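Local atomic coordinates of mitochondrial enolase superfamily member 1 (Homo sapiens, PDB entry 4A35), a protein that catalyses the magnesium-dependent dehydration of L-fuconate to 2-keto-3-deoxy-L-fuconate, a step in the breakdown of L-fucose. Residues S36-V41 and E64-A69; Q95-G100 and V111-T116; E167-G172 and I370-I375. All coordinates share one frame; numbering follows the deposited sequence.

Contact 1 of 3, residues S36-V41 and E64-A69; sequences SAAYVV and EVVVCA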
loop_
_atom_site.group_PDB
_atom_site.type_symbol
_atom_site.label_atom_id
_atom_site.label_comp_id
_atom_site.label_asym_id
_atom_site.label_seq_id
_atom_site.Cartn_x
_atom_site.Cartn_y
_atom_site.Cartn_z
ATOM N N SER A 36 -7.190 -6.820 -17.012
ATOM C CA SER A 36 -6.132 -7.822 -17.054
ATOM C C SER A 36 -6.038 -8.632 -15.773
ATOM O O SER A 36 -6.625 -8.263 -14.737
ATOM C CB SER A 36 -4.790 -7.115 -17.289
ATOM O OG SER A 36 -4.830 -6.414 -18.517
ATOM N N ALA A 37 -5.210 -9.699 -15.824
ATOM C CA ALA A 37 -4.990 -10.502 -14.636
ATOM C C ALA A 37 -3.647 -11.191 -14.661
ATOM O O ALA A 37 -3.124 -11.551 -15.737
ATOM C CB ALA A 37 -6.098 -11.586 -14.530
ATOM N N ALA A 38 -3.080 -11.379 -13.467
ATOM C CA ALA A 38 -1.942 -12.304 -13.292
ATOM C C ALA A 38 -2.624 -13.667 -13.027
ATOM O O ALA A 38 -3.380 -13.800 -12.046
ATOM C CB ALA A 38 -1.063 -11.860 -12.118
ATOM N N TYR A 39 -2.492 -14.605 -13.958
ATOM C CA TYR A 39 -3.192 -15.907 -13.860
ATOM C C TYR A 39 -2.230 -16.950 -13.385
ATOM O O TYR A 39 -1.220 -17.222 -14.062
ATOM C CB TYR A 39 -3.774 -16.295 -15.221
ATOM C CG TYR A 39 -4.551 -17.596 -15.190
ATOM C CD1 TYR A 39 -5.681 -17.738 -14.373
ATOM C CD2 TYR A 39 -4.205 -18.657 -16.019
ATOM C CE1 TYR A 39 -6.430 -18.910 -14.370
ATOM C CE2 TYR A 39 -4.931 -19.856 -16.003
ATOM C CZ TYR A 39 -6.070 -19.960 -15.201
ATOM O OH TYR A 39 -6.820 -21.113 -15.186
ATOM N N VAL A 40 -2.554 -17.543 -12.215
ATOM C CA VAL A 40 -1.731 -18.532 -11.548
ATOM C C VAL A 40 -2.329 -19.927 -11.680
ATOM O O VAL A 40 -3.521 -20.111 -11.402
ATOM C CB VAL A 40 -1.576 -18.147 -10.041
ATOM C CG1 VAL A 40 -0.754 -19.209 -9.285
ATOM C CG2 VAL A 40 -0.962 -16.749 -9.882
ATOM N N VAL A 41 -1.478 -20.919 -11.972
ATOM C CA VAL A 41 -1.890 -22.319 -11.975
ATOM C C VAL A 41 -0.894 -23.126 -11.129
ATOM O O VAL A 41 0.324 -23.082 -11.342
ATOM C CB VAL A 41 -2.096 -22.920 -13.385
ATOM C CG1 VAL A 41 -2.533 -24.399 -13.323
ATOM C CG2 VAL A 41 -3.088 -22.092 -14.195
ATOM N N GLU A 64 2.780 -7.133 -15.338
ATOM C CA GLU A 64 4.102 -7.780 -15.340
ATOM C C GLU A 64 4.795 -7.618 -13.936
ATOM O O GLU A 64 5.574 -8.484 -13.531
ATOM C CB GLU A 64 4.971 -7.246 -16.493
ATOM C CG GLU A 64 5.599 -5.863 -16.273
ATOM C CD GLU A 64 4.714 -4.642 -16.434
ATOM O OE1 GLU A 64 3.471 -4.785 -16.489
ATOM O OE2 GLU A 64 5.265 -3.513 -16.351
ATOM N N VAL A 65 4.533 -6.491 -13.216
ATOM C CA VAL A 65 5.107 -6.265 -11.874
ATOM C C VAL A 65 4.498 -7.278 -10.863
ATOM O O VAL A 65 5.208 -7.871 -9.999
ATOM C CB VAL A 65 4.940 -4.773 -11.438
ATOM C CG1 VAL A 65 5.608 -4.538 -10.094
ATOM C CG2 VAL A 65 5.483 -3.806 -12.500
ATOM N N VAL A 66 3.177 -7.473 -10.957
ATOM C CA VAL A 66 2.431 -8.465 -10.150
ATOM C C VAL A 66 2.991 -9.888 -10.444
ATOM O O VAL A 66 3.292 -10.652 -9.506
ATOM C CB VAL A 66 0.896 -8.358 -10.374
ATOM C CG1 VAL A 66 0.161 -9.447 -9.614
ATOM C CG2 VAL A 66 0.373 -6.961 -9.975
ATOM N N VAL A 67 3.132 -10.250 -11.744
ATOM C CA VAL A 67 3.718 -11.530 -12.166
ATOM C C VAL A 67 5.097 -11.707 -11.473
ATOM O O VAL A 67 5.356 -12.752 -10.886
ATOM C CB VAL A 67 3.798 -11.645 -13.725
ATOM C CG1 VAL A 67 4.682 -12.827 -14.149
ATOM C CG2 VAL A 67 2.390 -11.785 -14.308
ATOM N N CYS A 68 5.946 -10.659 -11.481
ATOM C CA CYS A 68 7.250 -10.688 -10.817
ATOM C C CYS A 68 7.130 -11.035 -9.315
ATOM O O CYS A 68 7.895 -11.850 -8.777
ATOM C CB CYS A 68 7.942 -9.337 -10.988
ATOM S SG CYS A 68 9.698 -9.382 -10.572
ATOM N N ALA A 69 6.151 -10.415 -8.660
ATOM C CA ALA A 69 5.953 -10.608 -7.223
ATOM C C ALA A 69 5.368 -12.015 -6.953
ATOM O O ALA A 69 5.733 -12.617 -5.926
ATOM C CB ALA A 69 5.034 -9.515 -6.674
#

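Contact 2 of 3, residues Q95-G100 and V111-T116; sequences QLTSDG and VVHLAT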
loop_
_atom_site.group_PDB
_atom_site.type_symbol
_atom_site.label_atom_id
_atom_site.label_comp_id
_atom_site.label_asym_id
_atom_site.label_seq_id
_atom_site.Cartn_x
_atom_site.Cartn_y
_atom_site.Cartn_z
ATOM N N GLN A 95 3.225 -16.394 6.539
ATOM C CA GLN A 95 4.508 -16.525 5.830
ATOM C C GLN A 95 4.503 -15.735 4.497
ATOM O O GLN A 95 5.495 -15.041 4.195
ATOM C CB GLN A 95 4.886 -17.992 5.600
ATOM C CG GLN A 95 6.236 -18.148 4.910
ATOM C CD GLN A 95 7.466 -17.533 5.588
ATOM O OE1 GLN A 95 7.762 -16.287 5.505
ATOM N NE2 GLN A 95 8.338 -18.457 6.033
ATOM N N LEU A 96 3.372 -15.756 3.768
ATOM C CA LEU A 96 3.248 -14.986 2.530
ATOM C C LEU A 96 3.223 -13.467 2.778
ATOM O O LEU A 96 3.809 -12.718 1.984
ATOM C CB LEU A 96 1.979 -15.342 1.753
ATOM C CG LEU A 96 1.903 -16.744 1.118
ATOM C CD1 LEU A 96 0.750 -16.813 0.130
ATOM C CD2 LEU A 96 3.191 -17.106 0.396
ATOM N N THR A 97 2.462 -13.024 3.810
ATOM C CA THR A 97 2.189 -11.583 4.041
ATOM C C THR A 97 3.181 -10.906 5.020
ATOM O O THR A 97 3.197 -9.665 5.098
ATOM C CB THR A 97 0.736 -11.413 4.580
ATOM O OG1 THR A 97 0.652 -12.128 5.807
ATOM C CG2 THR A 97 -0.342 -11.829 3.586
ATOM N N SER A 98 3.916 -11.713 5.831
ATOM C CA SER A 98 4.906 -11.187 6.765
ATOM C C SER A 98 6.251 -11.879 6.543
ATOM O O SER A 98 6.973 -12.181 7.503
ATOM C CB SER A 98 4.432 -11.315 8.209
ATOM O OG SER A 98 5.145 -10.396 9.026
ATOM N N ASP A 99 6.613 -12.108 5.266
ATOM C CA ASP A 99 7.956 -12.638 4.927
ATOM C C ASP A 99 8.982 -11.575 5.449
ATOM O O ASP A 99 8.791 -10.406 5.171
ATOM C CB ASP A 99 8.033 -12.835 3.398
ATOM C CG ASP A 99 9.402 -13.271 2.891
ATOM O OD1 ASP A 99 10.349 -12.483 3.002
ATOM O OD2 ASP A 99 9.497 -14.367 2.316
ATOM N N GLY A 100 9.972 -11.966 6.267
ATOM C CA GLY A 100 10.911 -11.037 6.905
ATOM C C GLY A 100 11.573 -10.037 5.974
ATOM O O GLY A 100 11.896 -8.933 6.407
ATOM N N VAL A 111 1.409 -4.154 -4.835
ATOM C CA VAL A 111 1.819 -5.292 -5.682
ATOM C C VAL A 111 1.958 -6.587 -4.892
ATOM O O VAL A 111 1.412 -7.635 -5.303
ATOM C CB VAL A 111 3.118 -4.979 -6.447
ATOM C CG1 VAL A 111 3.751 -6.269 -7.005
ATOM C CG2 VAL A 111 2.818 -3.984 -7.575
ATOM N N VAL A 112 2.650 -6.521 -3.768
ATOM C CA VAL A 112 2.965 -7.757 -3.021
ATOM C C VAL A 112 1.655 -8.422 -2.503
ATOM O O VAL A 112 1.563 -9.653 -2.539
ATOM C CB VAL A 112 4.010 -7.525 -1.882
ATOM C CG1 VAL A 112 3.413 -6.734 -0.713
ATOM C CG2 VAL A 112 4.630 -8.861 -1.415
ATOM N N HIS A 113 0.652 -7.614 -2.138
ATOM C CA HIS A 113 -0.625 -8.171 -1.642
ATOM C C HIS A 113 -1.488 -8.694 -2.793
ATOM O O HIS A 113 -2.159 -9.737 -2.648
ATOM C CB HIS A 113 -1.375 -7.169 -0.779
ATOM C CG HIS A 113 -2.094 -7.815 0.375
ATOM N ND1 HIS A 113 -1.448 -8.695 1.229
ATOM C CD2 HIS A 113 -3.338 -7.565 0.860
ATOM C CE1 HIS A 113 -2.363 -9.062 2.113
ATOM N NE2 HIS A 113 -3.493 -8.352 1.967
ATOM N N LEU A 114 -1.491 -7.986 -3.944
ATOM C CA LEU A 114 -2.184 -8.487 -5.147
ATOM C C LEU A 114 -1.616 -9.862 -5.547
ATOM O O LEU A 114 -2.388 -10.823 -5.762
ATOM C CB LEU A 114 -1.992 -7.489 -6.304
ATOM C CG LEU A 114 -2.665 -6.100 -6.090
ATOM C CD1 LEU A 114 -2.487 -5.259 -7.320
ATOM C CD2 LEU A 114 -4.203 -6.250 -5.856
ATOM N N ALA A 115 -0.269 -9.990 -5.531
ATOM C CA ALA A 115 0.377 -11.245 -5.832
ATOM C C ALA A 115 -0.003 -12.320 -4.806
ATOM O O ALA A 115 -0.251 -13.462 -5.171
ATOM C CB ALA A 115 1.897 -11.068 -5.888
ATOM N N THR A 116 0.007 -11.961 -3.511
ATOM C CA THR A 116 -0.392 -12.877 -2.442
ATOM C C THR A 116 -1.846 -13.375 -2.676
ATOM O O THR A 116 -2.124 -14.603 -2.553
ATOM C CB THR A 116 -0.302 -12.174 -1.050
ATOM O OG1 THR A 116 1.056 -11.806 -0.784
ATOM C CG2 THR A 116 -0.845 -13.060 0.075
#

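Contact 3 of 3, residues E167-G172 and I370-I375; sequences EILQKG and IIFDYI. With EDO (1,2-ethanediol), chain G.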
loop_
_atom_site.group_PDB
_atom_site.type_symbol
_atom_site.label_atom_id
_atom_site.label_comp_id
_atom_site.label_asym_id
_atom_site.label_seq_id
_atom_site.Cartn_x
_atom_site.Cartn_y
_atom_site.Cartn_z
ATOM N N GLU A 167 -18.177 -16.813 17.982
ATOM C CA GLU A 167 -19.535 -16.491 18.421
ATOM C C GLU A 167 -20.443 -16.120 17.197
ATOM O O GLU A 167 -21.558 -16.655 17.065
ATOM C CB GLU A 167 -19.489 -15.358 19.455
ATOM C CG GLU A 167 -20.822 -15.022 20.088
ATOM C CD GLU A 167 -20.711 -13.857 21.053
ATOM O OE1 GLU A 167 -19.804 -13.880 21.918
ATOM O OE2 GLU A 167 -21.515 -12.905 20.922
ATOM N N ILE A 168 -19.908 -15.324 16.273
ATOM C CA ILE A 168 -20.638 -14.914 15.062
ATOM C C ILE A 168 -20.939 -16.175 14.192
ATOM O O ILE A 168 -22.076 -16.368 13.718
ATOM C CB ILE A 168 -19.858 -13.834 14.286
ATOM C CG1 ILE A 168 -19.804 -12.508 15.086
ATOM C CG2 ILE A 168 -20.479 -13.642 12.888
ATOM C CD1 ILE A 168 -18.774 -11.502 14.580
ATOM N N LEU A 169 -19.948 -17.074 14.087
ATOM C CA LEU A 169 -20.114 -18.282 13.245
ATOM C C LEU A 169 -21.072 -19.298 13.889
ATOM O O LEU A 169 -21.798 -20.007 13.180
ATOM C CB LEU A 169 -18.761 -18.932 12.956
ATOM C CG LEU A 169 -17.844 -18.066 12.051
ATOM C CD1 LEU A 169 -16.425 -18.479 12.194
ATOM C CD2 LEU A 169 -18.334 -18.059 10.574
ATOM N N GLN A 170 -21.073 -19.377 15.227
ATOM C CA GLN A 170 -21.985 -20.288 15.945
ATOM C C GLN A 170 -23.421 -19.805 15.740
ATOM O O GLN A 170 -24.313 -20.603 15.399
ATOM C CB GLN A 170 -21.619 -20.388 17.441
ATOM C CG GLN A 170 -20.331 -21.242 17.595
ATOM C CD GLN A 170 -19.675 -21.167 18.956
ATOM O OE1 GLN A 170 -20.000 -20.305 19.788
ATOM N NE2 GLN A 170 -18.669 -22.024 19.180
ATOM N N LYS A 171 -23.630 -18.499 15.886
ATOM C CA LYS A 171 -24.944 -17.865 15.696
ATOM C C LYS A 171 -25.418 -18.072 14.232
ATOM O O LYS A 171 -26.606 -18.326 13.980
ATOM C CB LYS A 171 -24.839 -16.367 16.048
ATOM C CG LYS A 171 -26.166 -15.664 16.265
ATOM C CD LYS A 171 -25.960 -14.357 17.022
ATOM C CE LYS A 171 -27.165 -13.456 16.972
ATOM N NZ LYS A 171 -27.031 -12.322 17.926
ATOM N N GLY A 172 -24.455 -18.026 13.294
ATOM C CA GLY A 172 -24.716 -18.193 11.863
ATOM C C GLY A 172 -25.139 -19.601 11.483
ATOM O O GLY A 172 -25.599 -19.822 10.352
ATOM N N ILE A 370 -19.869 -13.760 -0.816
ATOM C CA ILE A 370 -21.105 -13.122 -0.351
ATOM C C ILE A 370 -22.251 -14.155 -0.143
ATOM O O ILE A 370 -23.060 -13.962 0.767
ATOM C CB ILE A 370 -21.495 -11.916 -1.236
ATOM C CG1 ILE A 370 -22.344 -10.901 -0.446
ATOM C CG2 ILE A 370 -22.116 -12.283 -2.608
ATOM C CD1 ILE A 370 -21.600 -10.192 0.854
ATOM N N ILE A 371 -22.264 -15.266 -0.928
ATOM C CA ILE A 371 -23.226 -16.335 -0.688
ATOM C C ILE A 371 -22.902 -16.939 0.708
ATOM O O ILE A 371 -23.807 -17.176 1.500
ATOM C CB ILE A 371 -23.237 -17.341 -1.837
ATOM C CG1 ILE A 371 -23.937 -16.692 -3.092
ATOM C CG2 ILE A 371 -23.884 -18.689 -1.434
ATOM C CD1 ILE A 371 -23.648 -17.433 -4.354
ATOM N N PHE A 372 -21.595 -17.200 0.967
ATOM C CA PHE A 372 -21.152 -17.680 2.284
ATOM C C PHE A 372 -21.570 -16.669 3.384
ATOM O O PHE A 372 -22.126 -17.091 4.405
ATOM C CB PHE A 372 -19.640 -17.983 2.333
ATOM C CG PHE A 372 -19.121 -18.085 3.767
ATOM C CD1 PHE A 372 -19.409 -19.201 4.553
ATOM C CD2 PHE A 372 -18.401 -17.031 4.347
ATOM C CE1 PHE A 372 -18.946 -19.287 5.882
ATOM C CE2 PHE A 372 -17.999 -17.093 5.694
ATOM C CZ PHE A 372 -18.262 -18.233 6.446
ATOM N N ASP A 373 -21.375 -15.360 3.131
ATOM C CA ASP A 373 -21.752 -14.321 4.089
ATOM C C ASP A 373 -23.257 -14.481 4.469
ATOM O O ASP A 373 -23.605 -14.492 5.663
ATOM C CB ASP A 373 -21.485 -12.914 3.528
ATOM C CG ASP A 373 -21.925 -11.871 4.518
ATOM O OD1 ASP A 373 -21.323 -11.807 5.604
ATOM O OD2 ASP A 373 -22.955 -11.191 4.255
ATOM N N TYR A 374 -24.136 -14.534 3.451
ATOM C CA TYR A 374 -25.572 -14.688 3.703
ATOM C C TYR A 374 -25.916 -15.949 4.494
ATOM O O TYR A 374 -26.688 -15.891 5.465
ATOM C CB TYR A 374 -26.386 -14.707 2.382
ATOM C CG TYR A 374 -27.876 -14.910 2.623
ATOM C CD1 TYR A 374 -28.643 -13.930 3.247
ATOM C CD2 TYR A 374 -28.505 -16.106 2.270
ATOM C CE1 TYR A 374 -29.999 -14.126 3.501
ATOM C CE2 TYR A 374 -29.868 -16.310 2.516
ATOM C CZ TYR A 374 -30.610 -15.318 3.121
ATOM O OH TYR A 374 -31.944 -15.539 3.372
ATOM N N ILE A 375 -25.407 -17.106 4.042
ATOM C CA ILE A 375 -25.745 -18.380 4.676
ATOM C C ILE A 375 -25.172 -18.474 6.122
ATOM O O ILE A 375 -25.871 -18.939 7.016
ATOM C CB ILE A 375 -25.282 -19.576 3.816
ATOM C CG1 ILE A 375 -26.047 -19.614 2.461
ATOM C CG2 ILE A 375 -25.426 -20.904 4.599
ATOM C CD1 ILE A 375 -25.392 -20.565 1.406
HETATM C C1 EDO G . -33.850 -12.695 4.936
HETATM O O1 EDO G . -32.849 -13.690 5.017
HETATM C C2 EDO G . -33.485 -11.593 3.934
HETATM O O2 EDO G . -32.710 -10.620 4.599
#

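Contact 1 of 3, residues S36-V41 and E64-A69
A38 meets V66 and V67 with a single methyl group, and the whole contact between strand residues S36-V41 and helix residues E64-A69 rests on that wedge. The CA-CB bond of A38 points at the helix, and its CB ends 3.7 Å from CG1 of V66 and 4.1 Å from CG2 of V67. At A38 CB the lines to these two methyls open at about 94°, so the alanine enters the cleft between neighbouring valines and does not ride on top of either one.

The two valines offer different branches although their first torsions are alike. V66 points its CA-CB bond at the strand and presents the methyl that stands anti to its own backbone N (chi1 176°), while its CG2 remains farther off, 5.5 Å from A38 CB. V67 is set more obliquely on the helix and reaches A38 with CG2, the branch beside its backbone N. The small side chain on the strand goes with a close approach of the main chains: the CA atoms of A38 and V67 are 5.8 Å apart. Only methyl groups meet, and no hydrogen bond crosses between the segments.

Neighbouring residues on the strand, A37 and Y39, aim their CB atoms away from the helix. A37 packs on V360, and the hydroxyl of Y39 is hydrogen-bonded to the backbone N of M419, which places the other face of the sheet against later parts of the chain. Strand 36-44 is the middle one of three antiparallel strands, flanked by 7-16 and 52-58, and helix 63-73 lies across one face. This is the helix-on-sheet layer of the alpha+beta N-terminal domain found in the mandelate racemase/muconate lactonizing enzyme family.

Contact 2 of 3, residues Q95-G100 and V111-T116
L96 and T116 bring their CA atoms within 6.5 Å of each other where the last turn of helix 89-97 meets the early part of helix 110-131. The touching residues all lie within these helices, the chain leaving helical geometry only at S98, which makes this a helix-helix contact in the helical part of the enolase-type N-terminal domain.

Its centre is the CG2 methyl of T116, which lies 4.0 Å from CB of L96 and 3.8 Å from CG2 of T97. L96 and T116 run past each other in opposite senses, whereas the T97 and T116 side chains cross at roughly a right angle. The same T97 methyl also comes up to the edge of the H113 imidazole, in the ring plane, at 3.7 Å from CE1. With chi1 at 61°, T97 sends OG1 elsewhere, to a hydrogen bond with the carbonyl O of Y93, and leaves CG2 to do the packing. NE2 of H113 is hydrogen-bonded to OE1 of E338, on helix 335-348.

T116 keeps its own hydroxyl inside its helix: OG1 donates to V112 O over 2.8 Å, 33° out of the carbonyl plane, and approaches that oxygen from the opposite face to T116 N.

Contact 3 of 3, residues E167-G172 and I370-I375
L169 and F372 meet because their first torsions bring the ends of two side chains together between their helices. At L169, chi1 of -67° sets CG beside the backbone N; at F372, chi1 of 163° puts CG anti to it, sending the ring out towards helix 162-171. CD2 of L169 then stops 4.1 Å from CZ of F372, at the rim of the phenyl ring and near its plane, with the two side chains crossing at about a right angle. L147 touches both residues, and L139 also packs on F372.

The other approach is between main chains. The carbonyl oxygens of G172 and I375 lie 3.5 Å apart; both are acceptors, so no bond joins them. I375 O instead receives a hydrogen bond from NH2 of R179.

Y374 plays no part in the meeting of the two helices; its hydroxyl binds a small molecule. Its OH shares a 2.6 Å hydrogen bond with O1 of a 1,2-ethanediol, probably from the crystallisation liquor, and that oxygen lies at the ring edge, in the ring plane. The diol is also hydrogen-bonded to L381 N. A phenylalanine in place of Y374 would probably leave the diol without its phenol partner, with L381 N as its remaining partner among those described.

The neighbouring D373, its OD2 bonded to S378 OG, belongs with Y188 and S380 to a magnesium site distinct from the one formed by D251, E277 and E306. Helix 362-377, which widens to a pi-type turn at 373-375, is part of the TIM-barrel-like C-terminal domain, and this contact is a small helix-to-helix packing of that domain against the earlier helix 162-171.

How the contacts relate
From the N terminus the three contacts follow in series, and none nests in or crosses another. Contact 1 closes a loop of 22 residues that contains strand 52-58, returning helix 63-73 to the sheet. Contact 2 then closes a ten-residue connection between two helices. These two adjoin, with A69 CB and A115 CB 3.6 Å apart, so sheet and helices form one continuous N-terminal unit, and both touch the second subunit. Contact 3 spans 197 residues, a loop that includes the parallel strands from 219-223 to 325-326 and magnesium ligands D251, E277 and E306. Its centre is about 32 Å from that of contact 1, on the opposite side of the chain's centre.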